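Local coordinates for protein coenzyme A transferase (Yersinia pestis, PDB 3QLI) that binds coenzyme A and probably acts as a CoA-transferase that moves CoA between carboxylic acids, as in its acetyl-CoA hydrolase/transferase relatives, at residues L70-F75 / N92-Y97; I177-R182 / A201-H206; Q282-D287 / A327-V332. All coordinates share one frame; numbering follows the deposited sequence.

Interaction 1 (L70-F75 / N92-Y97); sequences LRVYYF and NRIKPY
Leu70 to Tyr73 run beside Ile94 to Tyr97 as parallel neighbours, with strand axes 4.7 Å apart at closest approach and inclined by 29°. Leu70 pairs with Ile94, Arg71 with Lys95 and Val72 with Pro96. Four backbone bonds join the strands. Leu70 N donates to Arg93 O, and Leu70 O accepts from Lys95 N at 2.7 Å. Val72 N donates to Lys95 O, and Val72 O accepts from Tyr97 N in a more bent bond of 150°.

On the face that carries Arg71, Tyr73 and Tyr97, the Tyr97 side chain packs against both of the others. Arg71 runs extended from CG to NE and lies over one face of the Tyr97 ring. Its CD stands 3.7 Å from the ring centroid, a CH-pi contact. The guanidinium is almost parallel to the ring, with the planes 15° apart and Tyr97 OH above it. Arg71 NH1 bonds in the guanidinium plane to Tyr73 OH at 3.0 Å, and it also forms a salt bridge to Glu428 of the second subunit. Tyr97 CB sits over a face of the Tyr73 ring, 3.8 Å from its centroid. The two tyrosine rings are oblique to each other.

The other face is apolar. Val72 CG2 meets Ile94 CG2 at 3.7 Å, and helix 52-63 covers Leu70 and Ile94. Beyond the paired residues, the Tyr74 ring lies beside Pro96, with OH 4.0 Å from Pro96 CB. That hydroxyl bonds to Glu105 and Ser98.

Strand 70-74, helix 79-83 and strand 94-98 form a beta-alpha-beta unit at one side of the parallel sheet of the N-terminal domain. Its strand 70-74 leads toward Glu76, a residue of the CoA site.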
loop_
_atom_site.group_PDB
_atom_site.type_symbol
_atom_site.label_atom_id
_atom_site.label_comp_id
_atom_site.label_asym_id
_atom_site.label_seq_id
_atom_site.Cartn_x
_atom_site.Cartn_y
_atom_site.Cartn_z
ATOM N N LEU A 70 7.966 -15.900 -27.699
ATOM C CA LEU A 70 7.656 -14.474 -27.624
ATOM C C LEU A 70 6.817 -14.195 -26.385
ATOM O O LEU A 70 5.686 -14.668 -26.263
ATOM C CB LEU A 70 6.911 -14.003 -28.881
ATOM C CG LEU A 70 6.580 -12.501 -28.912
ATOM C CD1 LEU A 70 7.851 -11.667 -29.037
ATOM C CD2 LEU A 70 5.629 -12.190 -30.068
ATOM N N ARG A 71 7.377 -13.434 -25.459
ATOM C CA ARG A 71 6.643 -13.088 -24.252
ATOM C C ARG A 71 5.879 -11.807 -24.529
ATOM O O ARG A 71 6.448 -10.849 -25.050
ATOM C CB ARG A 71 7.601 -12.861 -23.095
ATOM C CG ARG A 71 8.301 -14.106 -22.595
ATOM C CD ARG A 71 9.061 -13.779 -21.321
ATOM N NE ARG A 71 9.741 -14.946 -20.771
ATOM C CZ ARG A 71 10.382 -14.946 -19.608
ATOM N NH1 ARG A 71 10.432 -13.835 -18.879
ATOM N NH2 ARG A 71 10.973 -16.054 -19.177
ATOM N N VAL A 72 4.592 -11.783 -24.190
ATOM C CA VAL A 72 3.812 -10.561 -24.332
ATOM C C VAL A 72 3.375 -10.100 -22.954
ATOM O O VAL A 72 2.627 -10.808 -22.249
ATOM C CB VAL A 72 2.585 -10.761 -25.250
ATOM C CG1 VAL A 72 1.763 -9.456 -25.348
ATOM C CG2 VAL A 72 3.034 -11.236 -26.631
ATOM N N TYR A 73 3.863 -8.917 -22.569
ATOM C CA TYR A 73 3.570 -8.308 -21.277
ATOM C C TYR A 73 2.497 -7.228 -21.480
ATOM O O TYR A 73 2.676 -6.319 -22.289
ATOM C CB TYR A 73 4.833 -7.661 -20.709
ATOM C CG TYR A 73 5.911 -8.623 -20.257
ATOM C CD1 TYR A 73 6.038 -8.968 -18.913
ATOM C CD2 TYR A 73 6.833 -9.159 -21.166
ATOM C CE1 TYR A 73 7.054 -9.837 -18.479
ATOM C CE2 TYR A 73 7.840 -10.033 -20.743
ATOM C CZ TYR A 73 7.943 -10.371 -19.400
ATOM O OH TYR A 73 8.952 -11.233 -18.971
ATOM N N TYR A 74 1.389 -7.301 -20.744
ATOM C CA TYR A 74 0.263 -6.422 -21.056
ATOM C C TYR A 74 -0.764 -6.356 -19.927
ATOM O O TYR A 74 -0.775 -7.227 -19.051
ATOM C CB TYR A 74 -0.426 -6.919 -22.339
ATOM C CG TYR A 74 -1.093 -8.257 -22.128
ATOM C CD1 TYR A 74 -2.459 -8.345 -21.898
ATOM C CD2 TYR A 74 -0.349 -9.429 -22.117
ATOM C CE1 TYR A 74 -3.068 -9.572 -21.676
ATOM C CE2 TYR A 74 -0.951 -10.670 -21.890
ATOM C CZ TYR A 74 -2.305 -10.731 -21.667
ATOM O OH TYR A 74 -2.904 -11.955 -21.428
ATOM N N PHE A 75 -1.641 -5.355 -20.006
ATOM C CA PHE A 75 -2.721 -5.109 -19.048
ATOM C C PHE A 75 -4.044 -4.892 -19.789
ATOM O O PHE A 75 -4.047 -4.488 -20.949
ATOM C CB PHE A 75 -2.461 -3.810 -18.281
ATOM C CG PHE A 75 -1.401 -3.902 -17.224
ATOM C CD1 PHE A 75 -1.738 -4.152 -15.907
ATOM C CD2 PHE A 75 -0.072 -3.682 -17.539
ATOM C CE1 PHE A 75 -0.768 -4.213 -14.929
ATOM C CE2 PHE A 75 0.903 -3.743 -16.564
ATOM C CZ PHE A 75 0.554 -4.007 -15.258
ATOM N N ASN A 92 2.033 -22.082 -27.218
ATOM C CA ASN A 92 3.378 -22.652 -27.236
ATOM C C ASN A 92 4.400 -21.766 -27.941
ATOM O O ASN A 92 5.595 -22.053 -27.929
ATOM C CB ASN A 92 3.359 -24.036 -27.887
ATOM C CG ASN A 92 2.980 -23.985 -29.356
ATOM O OD1 ASN A 92 2.058 -23.269 -29.746
ATOM N ND2 ASN A 92 3.691 -24.748 -30.177
ATOM N N ARG A 93 3.923 -20.688 -28.553
ATOM C CA ARG A 93 4.791 -19.780 -29.294
ATOM C C ARG A 93 4.695 -18.342 -28.812
ATOM O O ARG A 93 5.691 -17.630 -28.781
ATOM C CB ARG A 93 4.472 -19.843 -30.788
ATOM C CG ARG A 93 4.920 -21.161 -31.438
ATOM C CD ARG A 93 4.613 -21.222 -32.920
ATOM N NE ARG A 93 5.154 -22.454 -33.487
ATOM C CZ ARG A 93 6.420 -22.611 -33.868
ATOM N NH1 ARG A 93 7.289 -21.606 -33.760
ATOM N NH2 ARG A 93 6.817 -23.777 -34.367
ATOM N N ILE A 94 3.484 -17.908 -28.475
ATOM C CA ILE A 94 3.280 -16.572 -27.918
ATOM C C ILE A 94 2.855 -16.752 -26.474
ATOM O O ILE A 94 1.777 -17.261 -26.211
ATOM C CB ILE A 94 2.204 -15.797 -28.692
ATOM C CG1 ILE A 94 2.640 -15.641 -30.155
ATOM C CG2 ILE A 94 1.946 -14.432 -28.034
ATOM C CD1 ILE A 94 1.624 -14.992 -31.050
ATOM N N LYS A 95 3.713 -16.348 -25.541
ATOM C CA LYS A 95 3.487 -16.628 -24.126
ATOM C C LYS A 95 2.840 -15.433 -23.419
ATOM O O LYS A 95 3.424 -14.353 -23.371
ATOM C CB LYS A 95 4.815 -16.942 -23.434
ATOM C CG LYS A 95 5.717 -17.922 -24.167
ATOM C CD LYS A 95 5.010 -19.234 -24.438
ATOM C CE LYS A 95 5.979 -20.289 -24.949
ATOM N NZ LYS A 95 7.074 -20.552 -23.968
ATOM N N PRO A 96 1.629 -15.621 -22.874
ATOM C CA PRO A 96 0.983 -14.516 -22.159
ATOM C C PRO A 96 1.646 -14.293 -20.815
ATOM O O PRO A 96 1.602 -15.165 -19.942
ATOM C CB PRO A 96 -0.452 -15.012 -21.960
ATOM C CG PRO A 96 -0.627 -16.095 -23.007
ATOM C CD PRO A 96 0.712 -16.755 -23.081
ATOM N N TYR A 97 2.290 -13.139 -20.674
ATOM C CA TYR A 97 2.830 -12.697 -19.394
ATOM C C TYR A 97 1.886 -11.604 -18.940
ATOM O O TYR A 97 2.200 -10.421 -18.977
ATOM C CB TYR A 97 4.288 -12.223 -19.546
ATOM C CG TYR A 97 5.246 -13.398 -19.442
ATOM C CD1 TYR A 97 6.125 -13.518 -18.367
ATOM C CD2 TYR A 97 5.214 -14.427 -20.382
ATOM C CE1 TYR A 97 6.973 -14.613 -18.251
ATOM C CE2 TYR A 97 6.057 -15.542 -20.266
ATOM C CZ TYR A 97 6.931 -15.621 -19.202
ATOM O OH TYR A 97 7.774 -16.704 -19.071
#

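Interaction 2 (I177-R182 / A201-H206); sequences IVEVNR and AIVENH
Val178 and Val180 fit around Ile202 where two parallel strands lie together at one side of the alpha/beta sheet of the N-terminal domain. Strand 201-204 is the outermost within this chain. Its axis passes 4.6 Å from that of strand 177-180. Backbone bonds run from Val178 N to Ala201 O, Val203 N to Val178 O, Val180 N to Val203 O and Asn205 N to Val180 O.

On the face of Val178, Val180 and Ile202, the isoleucine is the bump and the two valines flank it. Ile202 CG1 lies beside Val178 CG2 at 3.9 Å, and Ile202 CG2 meets Val180 CG2 at 3.8 Å. Tyr22 of helix 18-25 packs on Val180 and Ile202 from this side.

The reverse face carries Ile177, Ala201, Glu179 and Val203. Ile177 CG2 lies 3.8 Å from Ala201 O and makes a looser contact with Ala201 CB. Val203 CG2 fits against CB and CG of Glu179. The Glu179 chain is extended beyond CG and runs past Val203 to Asn205, whose CB and amide it lies beside. Asn205 ND2 donates to Glu179 OE2 at 3.2 Å, on the anti side and 32° out of the carboxylate plane. A water donates one hydrogen bond to that same oxygen and another to Asn205 O. The buried carboxylate is further gripped by backbone N-H groups of Ala53 and Leu54, where helix 52-63 begins. These several donors would favour its charged form.

Past the strand ends, the His206 ring lies beside Val180 CG1. The Arg182 side chain crosses the histidine at about a right angle, with NH1 against His206 CB. Arg182 N meets the ring edge nearly in its plane, donating to His206 ND1 at 3.0 Å.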
loop_
_atom_site.group_PDB
_atom_site.type_symbol
_atom_site.label_atom_id
_atom_site.label_comp_id
_atom_site.label_asym_id
_atom_site.label_seq_id
_atom_site.Cartn_x
_atom_site.Cartn_y
_atom_site.Cartn_z
ATOM N N ILE A 177 5.771 0.311 -33.150
ATOM C CA ILE A 177 4.992 0.096 -34.368
ATOM C C ILE A 177 3.579 0.598 -34.129
ATOM O O ILE A 177 2.930 0.172 -33.168
ATOM C CB ILE A 177 4.891 -1.408 -34.703
ATOM C CG1 ILE A 177 6.283 -2.045 -34.705
ATOM C CG2 ILE A 177 4.151 -1.621 -36.033
ATOM C CD1 ILE A 177 6.265 -3.550 -34.979
ATOM N N VAL A 178 3.089 1.500 -34.983
ATOM C CA VAL A 178 1.739 2.031 -34.778
ATOM C C VAL A 178 0.739 1.524 -35.812
ATOM O O VAL A 178 1.089 1.223 -36.955
ATOM C CB VAL A 178 1.710 3.570 -34.778
ATOM C CG1 VAL A 178 2.699 4.119 -33.759
ATOM C CG2 VAL A 178 2.007 4.101 -36.165
ATOM N N GLU A 179 -0.511 1.434 -35.383
ATOM C CA GLU A 179 -1.615 1.129 -36.269
ATOM C C GLU A 179 -2.533 2.345 -36.279
ATOM O O GLU A 179 -3.237 2.623 -35.302
ATOM C CB GLU A 179 -2.351 -0.114 -35.772
ATOM C CG GLU A 179 -3.587 -0.492 -36.590
ATOM C CD GLU A 179 -3.975 -1.947 -36.383
ATOM O OE1 GLU A 179 -3.057 -2.771 -36.153
ATOM O OE2 GLU A 179 -5.184 -2.275 -36.450
ATOM N N VAL A 180 -2.483 3.086 -37.381
ATOM C CA VAL A 180 -3.278 4.285 -37.565
ATOM C C VAL A 180 -4.741 3.899 -37.775
ATOM O O VAL A 180 -5.060 2.996 -38.560
ATOM C CB VAL A 180 -2.760 5.109 -38.778
ATOM C CG1 VAL A 180 -3.789 6.177 -39.213
ATOM C CG2 VAL A 180 -1.407 5.738 -38.459
ATOM N N ASN A 181 -5.626 4.578 -37.061
ATOM C CA ASN A 181 -7.054 4.290 -37.135
ATOM C C ASN A 181 -7.817 5.589 -36.983
ATOM O O ASN A 181 -7.730 6.233 -35.940
ATOM C CB ASN A 181 -7.435 3.318 -36.014
ATOM C CG ASN A 181 -8.880 2.896 -36.070
ATOM O OD1 ASN A 181 -9.648 3.380 -36.899
ATOM N ND2 ASN A 181 -9.261 1.977 -35.197
ATOM N N ARG A 182 -8.566 5.988 -38.009
ATOM C CA ARG A 182 -9.267 7.271 -37.944
ATOM C C ARG A 182 -10.347 7.254 -36.866
ATOM O O ARG A 182 -10.840 8.306 -36.450
ATOM C CB ARG A 182 -9.850 7.668 -39.308
ATOM C CG ARG A 182 -10.917 6.728 -39.813
ATOM C CD ARG A 182 -11.614 7.265 -41.071
ATOM N NE ARG A 182 -12.896 6.591 -41.258
ATOM C CZ ARG A 182 -13.087 5.541 -42.053
ATOM N NH1 ARG A 182 -12.080 5.051 -42.767
ATOM N NH2 ARG A 182 -14.293 4.990 -42.144
ATOM N N ALA A 201 7.588 1.964 -37.569
ATOM C CA ALA A 201 6.794 1.465 -38.685
ATOM C C ALA A 201 5.329 1.783 -38.482
ATOM O O ALA A 201 4.859 1.898 -37.342
ATOM C CB ALA A 201 6.996 -0.039 -38.862
ATOM N N ILE A 202 4.612 1.905 -39.596
ATOM C CA ILE A 202 3.211 2.311 -39.598
ATOM C C ILE A 202 2.356 1.383 -40.455
ATOM O O ILE A 202 2.731 1.055 -41.585
ATOM C CB ILE A 202 3.071 3.719 -40.204
ATOM C CG1 ILE A 202 3.969 4.709 -39.453
ATOM C CG2 ILE A 202 1.597 4.152 -40.231
ATOM C CD1 ILE A 202 4.254 5.999 -40.241
ATOM N N VAL A 203 1.219 0.954 -39.920
ATOM C CA VAL A 203 0.188 0.328 -40.749
ATOM C C VAL A 203 -1.093 1.116 -40.543
ATOM O O VAL A 203 -1.198 1.885 -39.581
ATOM C CB VAL A 203 -0.039 -1.166 -40.403
ATOM C CG1 VAL A 203 1.273 -1.940 -40.502
ATOM C CG2 VAL A 203 -0.662 -1.326 -39.001
ATOM N N GLU A 204 -2.055 0.938 -41.448
ATOM C CA GLU A 204 -3.330 1.658 -41.381
ATOM C C GLU A 204 -4.471 0.661 -41.388
ATOM O O GLU A 204 -4.519 -0.244 -42.232
ATOM C CB GLU A 204 -3.486 2.614 -42.570
ATOM C CG GLU A 204 -2.453 3.738 -42.601
ATOM C CD GLU A 204 -2.411 4.507 -43.925
ATOM O OE1 GLU A 204 -2.772 3.943 -44.983
ATOM O OE2 GLU A 204 -1.990 5.682 -43.908
ATOM N N ASN A 205 -5.385 0.828 -40.442
ATOM C CA ASN A 205 -6.537 -0.052 -40.301
ATOM C C ASN A 205 -7.670 0.704 -39.632
ATOM O O ASN A 205 -7.700 0.830 -38.400
ATOM C CB ASN A 205 -6.194 -1.297 -39.472
ATOM C CG ASN A 205 -7.315 -2.322 -39.478
ATOM O OD1 ASN A 205 -7.865 -2.636 -40.533
ATOM N ND2 ASN A 205 -7.669 -2.838 -38.304
ATOM N N HIS A 206 -8.601 1.201 -40.442
ATOM C CA HIS A 206 -9.712 2.020 -39.940
ATOM C C HIS A 206 -10.922 1.172 -39.611
ATOM O O HIS A 206 -11.635 0.729 -40.512
ATOM C CB HIS A 206 -10.091 3.077 -40.976
ATOM C CG HIS A 206 -8.921 3.860 -41.486
ATOM N ND1 HIS A 206 -8.233 4.760 -40.699
ATOM C CD2 HIS A 206 -8.316 3.878 -42.697
ATOM C CE1 HIS A 206 -7.251 5.298 -41.403
ATOM N NE2 HIS A 206 -7.280 4.779 -42.618
HETATM O O HOH W 1 -7.106 -0.384 -36.100
#

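Interaction 3 (Q282-D287 / A327-V332); sequences QRKTLD and AQNDNV
Asn329 OD1 accepts two successive backbone N-H groups from the facing loop. Leu286 N approaches in the plane of the amide carbonyl at 2.9 Å, with a nearly straight N-H...O angle of 171°. Thr285 N is slightly nearer, at 2.8 Å, but its bond is more bent, at 132°. This is loop-to-loop packing, with one amide oxygen bridging neighbouring N-H groups. Neither segment forms a regular helix or strand.

Van der Waals contacts lie beside this double grip. Thr285 CB lies 3.2 Å from Gln328 O. Leu286 CD1 touches Gln328 CB at 3.8 Å, the two side chains passing at a slant. Aliphatic carbons of Lys284 cover the Asn329 amide, CB near OD1 and CD near ND2.

Water fills in the polar links. One molecule donates to Arg283 O, accepts from Asp330 N at 2.9 Å and also bonds to Thr285 OG1. Another joins Thr285 OG1 to Asp330 OD1. A third accepts from Lys284 NZ and Asn329 ND2 and donates to Asp287 OD2 at 2.8 Å. The ammonium also bonds to Arg290 O and Ile261 O, while the Asp287 carboxylate forms salt bridges with Arg290 and Arg315.

The 282-287 loop follows helix 268-276 and leads to strand 291-293. The 327-332 loop, in the C-terminal domain of the family, runs from helix 323-326 into strand 332-337. The contact lies beside the mixed sheet that holds strands 237-240 and 332-337. Lys284 and Asn329 both pack on Cys237 of strand 237-240, and Ser373, just after helix 363-372, bonds to Asn329 O.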
loop_
_atom_site.group_PDB
_atom_site.type_symbol
_atom_site.label_atom_id
_atom_site.label_comp_id
_atom_site.label_asym_id
_atom_site.label_seq_id
_atom_site.Cartn_x
_atom_site.Cartn_y
_atom_site.Cartn_z
ATOM N N GLN A 282 -12.637 23.296 -11.721
ATOM C CA GLN A 282 -12.188 24.573 -11.190
ATOM C C GLN A 282 -11.781 24.521 -9.715
ATOM O O GLN A 282 -11.125 25.440 -9.237
ATOM C CB GLN A 282 -13.254 25.655 -11.407
ATOM C CG GLN A 282 -13.378 26.052 -12.872
ATOM C CD GLN A 282 -12.026 26.408 -13.467
ATOM O OE1 GLN A 282 -11.240 27.134 -12.853
ATOM N NE2 GLN A 282 -11.733 25.877 -14.649
ATOM N N ARG A 283 -12.153 23.456 -9.000
ATOM C CA ARG A 283 -11.779 23.338 -7.585
ATOM C C ARG A 283 -10.551 22.455 -7.352
ATOM O O ARG A 283 -10.090 22.314 -6.218
ATOM C CB ARG A 283 -12.959 22.837 -6.729
ATOM C CG ARG A 283 -14.300 23.550 -6.989
ATOM C CD ARG A 283 -14.493 24.817 -6.163
ATOM N NE ARG A 283 -15.819 25.402 -6.386
ATOM C CZ ARG A 283 -16.904 25.130 -5.654
ATOM N NH1 ARG A 283 -16.832 24.285 -4.634
ATOM N NH2 ARG A 283 -18.068 25.712 -5.939
ATOM N N LYS A 284 -10.022 21.857 -8.414
ATOM C CA LYS A 284 -8.804 21.058 -8.291
ATOM C C LYS A 284 -7.579 21.911 -8.000
ATOM O O LYS A 284 -7.496 23.085 -8.386
ATOM C CB LYS A 284 -8.546 20.211 -9.546
ATOM C CG LYS A 284 -9.626 19.171 -9.838
ATOM C CD LYS A 284 -9.064 17.956 -10.623
ATOM C CE LYS A 284 -8.470 18.365 -11.947
ATOM N NZ LYS A 284 -8.008 17.206 -12.783
ATOM N N THR A 285 -6.617 21.300 -7.320
ATOM C CA THR A 285 -5.321 21.916 -7.091
ATOM C C THR A 285 -4.375 21.616 -8.261
ATOM O O THR A 285 -3.648 22.493 -8.728
ATOM C CB THR A 285 -4.719 21.417 -5.768
ATOM O OG1 THR A 285 -5.532 21.882 -4.690
ATOM C CG2 THR A 285 -3.269 21.901 -5.588
ATOM N N LEU A 286 -4.385 20.378 -8.737
ATOM C CA LEU A 286 -3.557 20.020 -9.881
ATOM C C LEU A 286 -4.422 19.939 -11.125
ATOM O O LEU A 286 -5.609 19.610 -11.038
ATOM C CB LEU A 286 -2.880 18.662 -9.651
ATOM C CG LEU A 286 -1.993 18.556 -8.414
ATOM C CD1 LEU A 286 -1.334 17.153 -8.310
ATOM C CD2 LEU A 286 -0.935 19.657 -8.442
ATOM N N ASP A 287 -3.830 20.212 -12.285
ATOM C CA ASP A 287 -4.552 20.087 -13.547
ATOM C C ASP A 287 -5.858 20.867 -13.522
ATOM O O ASP A 287 -6.894 20.410 -14.013
ATOM C CB ASP A 287 -4.830 18.618 -13.838
ATOM C CG ASP A 287 -3.576 17.767 -13.734
ATOM O OD1 ASP A 287 -2.705 17.870 -14.623
ATOM O OD2 ASP A 287 -3.458 17.009 -12.757
ATOM N N ALA A 327 -3.897 12.844 -3.696
ATOM C CA ALA A 327 -4.227 13.503 -2.434
ATOM C C ALA A 327 -4.084 15.022 -2.483
ATOM O O ALA A 327 -4.561 15.712 -1.582
ATOM C CB ALA A 327 -3.366 12.935 -1.291
ATOM N N GLN A 328 -3.420 15.544 -3.507
ATOM C CA GLN A 328 -3.223 16.999 -3.594
ATOM C C GLN A 328 -4.493 17.740 -3.991
ATOM O O GLN A 328 -4.626 18.937 -3.742
ATOM C CB GLN A 328 -2.080 17.352 -4.545
ATOM C CG GLN A 328 -0.756 16.641 -4.210
ATOM C CD GLN A 328 -0.329 16.843 -2.774
ATOM O OE1 GLN A 328 -0.208 17.978 -2.310
ATOM N NE2 GLN A 328 -0.105 15.733 -2.046
ATOM N N ASN A 329 -5.426 17.033 -4.612
ATOM C CA ASN A 329 -6.735 17.616 -4.868
ATOM C C ASN A 329 -7.618 17.424 -3.642
ATOM O O ASN A 329 -7.622 16.351 -3.045
ATOM C CB ASN A 329 -7.374 17.014 -6.123
ATOM C CG ASN A 329 -6.644 17.421 -7.398
ATOM O OD1 ASN A 329 -6.258 18.579 -7.550
ATOM N ND2 ASN A 329 -6.447 16.468 -8.315
ATOM N N ASP A 330 -8.336 18.480 -3.248
ATOM C CA ASP A 330 -9.226 18.419 -2.099
ATOM C C ASP A 330 -10.506 17.684 -2.459
ATOM O O ASP A 330 -10.921 17.682 -3.627
ATOM C CB ASP A 330 -9.605 19.828 -1.641
ATOM C CG ASP A 330 -8.461 20.556 -0.951
ATOM O OD1 ASP A 330 -7.339 20.012 -0.866
ATOM O OD2 ASP A 330 -8.695 21.697 -0.500
ATOM N N ASN A 331 -11.134 17.069 -1.455
ATOM C CA ASN A 331 -12.452 16.478 -1.625
ATOM C C ASN A 331 -12.472 15.394 -2.690
ATOM O O ASN A 331 -13.450 15.244 -3.408
ATOM C CB ASN A 331 -13.492 17.566 -1.951
ATOM C CG ASN A 331 -13.599 18.620 -0.849
ATOM O OD1 ASN A 331 -13.824 18.298 0.317
ATOM N ND2 ASN A 331 -13.414 19.877 -1.217
ATOM N N VAL A 332 -11.387 14.636 -2.790
ATOM C CA VAL A 332 -11.394 13.473 -3.663
ATOM C C VAL A 332 -12.487 12.517 -3.213
ATOM O O VAL A 332 -12.670 12.278 -2.012
ATOM C CB VAL A 332 -10.036 12.740 -3.639
ATOM C CG1 VAL A 332 -10.132 11.402 -4.382
ATOM C CG2 VAL A 332 -8.952 13.629 -4.254
HETATM O O HOH W 2 -10.532 19.233 -5.870
HETATM O O HOH W 3 -8.313 21.093 -4.442
HETATM O O HOH W 4 -5.786 16.256 -11.430
HETATM O O HOH W 5 -5.148 21.686 -1.913
#

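In the fold
From the N terminus, interaction 1 comes first and brings strand 94-98 back beside strand 70-74 by way of helix 79-83. Farther along, interaction 2 pairs strands 175-180 and 201-204. Both belong to one six-stranded parallel sheet, on its two outer sides, with centres 22 Å apart. Strands 41-44 and 143-148 lie between them. Interaction 3 closes a longer excursion of 39 residues that includes helices and strands, and joins two loops near the mixed sheet that contains strand 332-337. It lies about 38 Å from interaction 1, centre to centre, across the middle of the chain. The three follow in series, none nested or crossing, and none touches another.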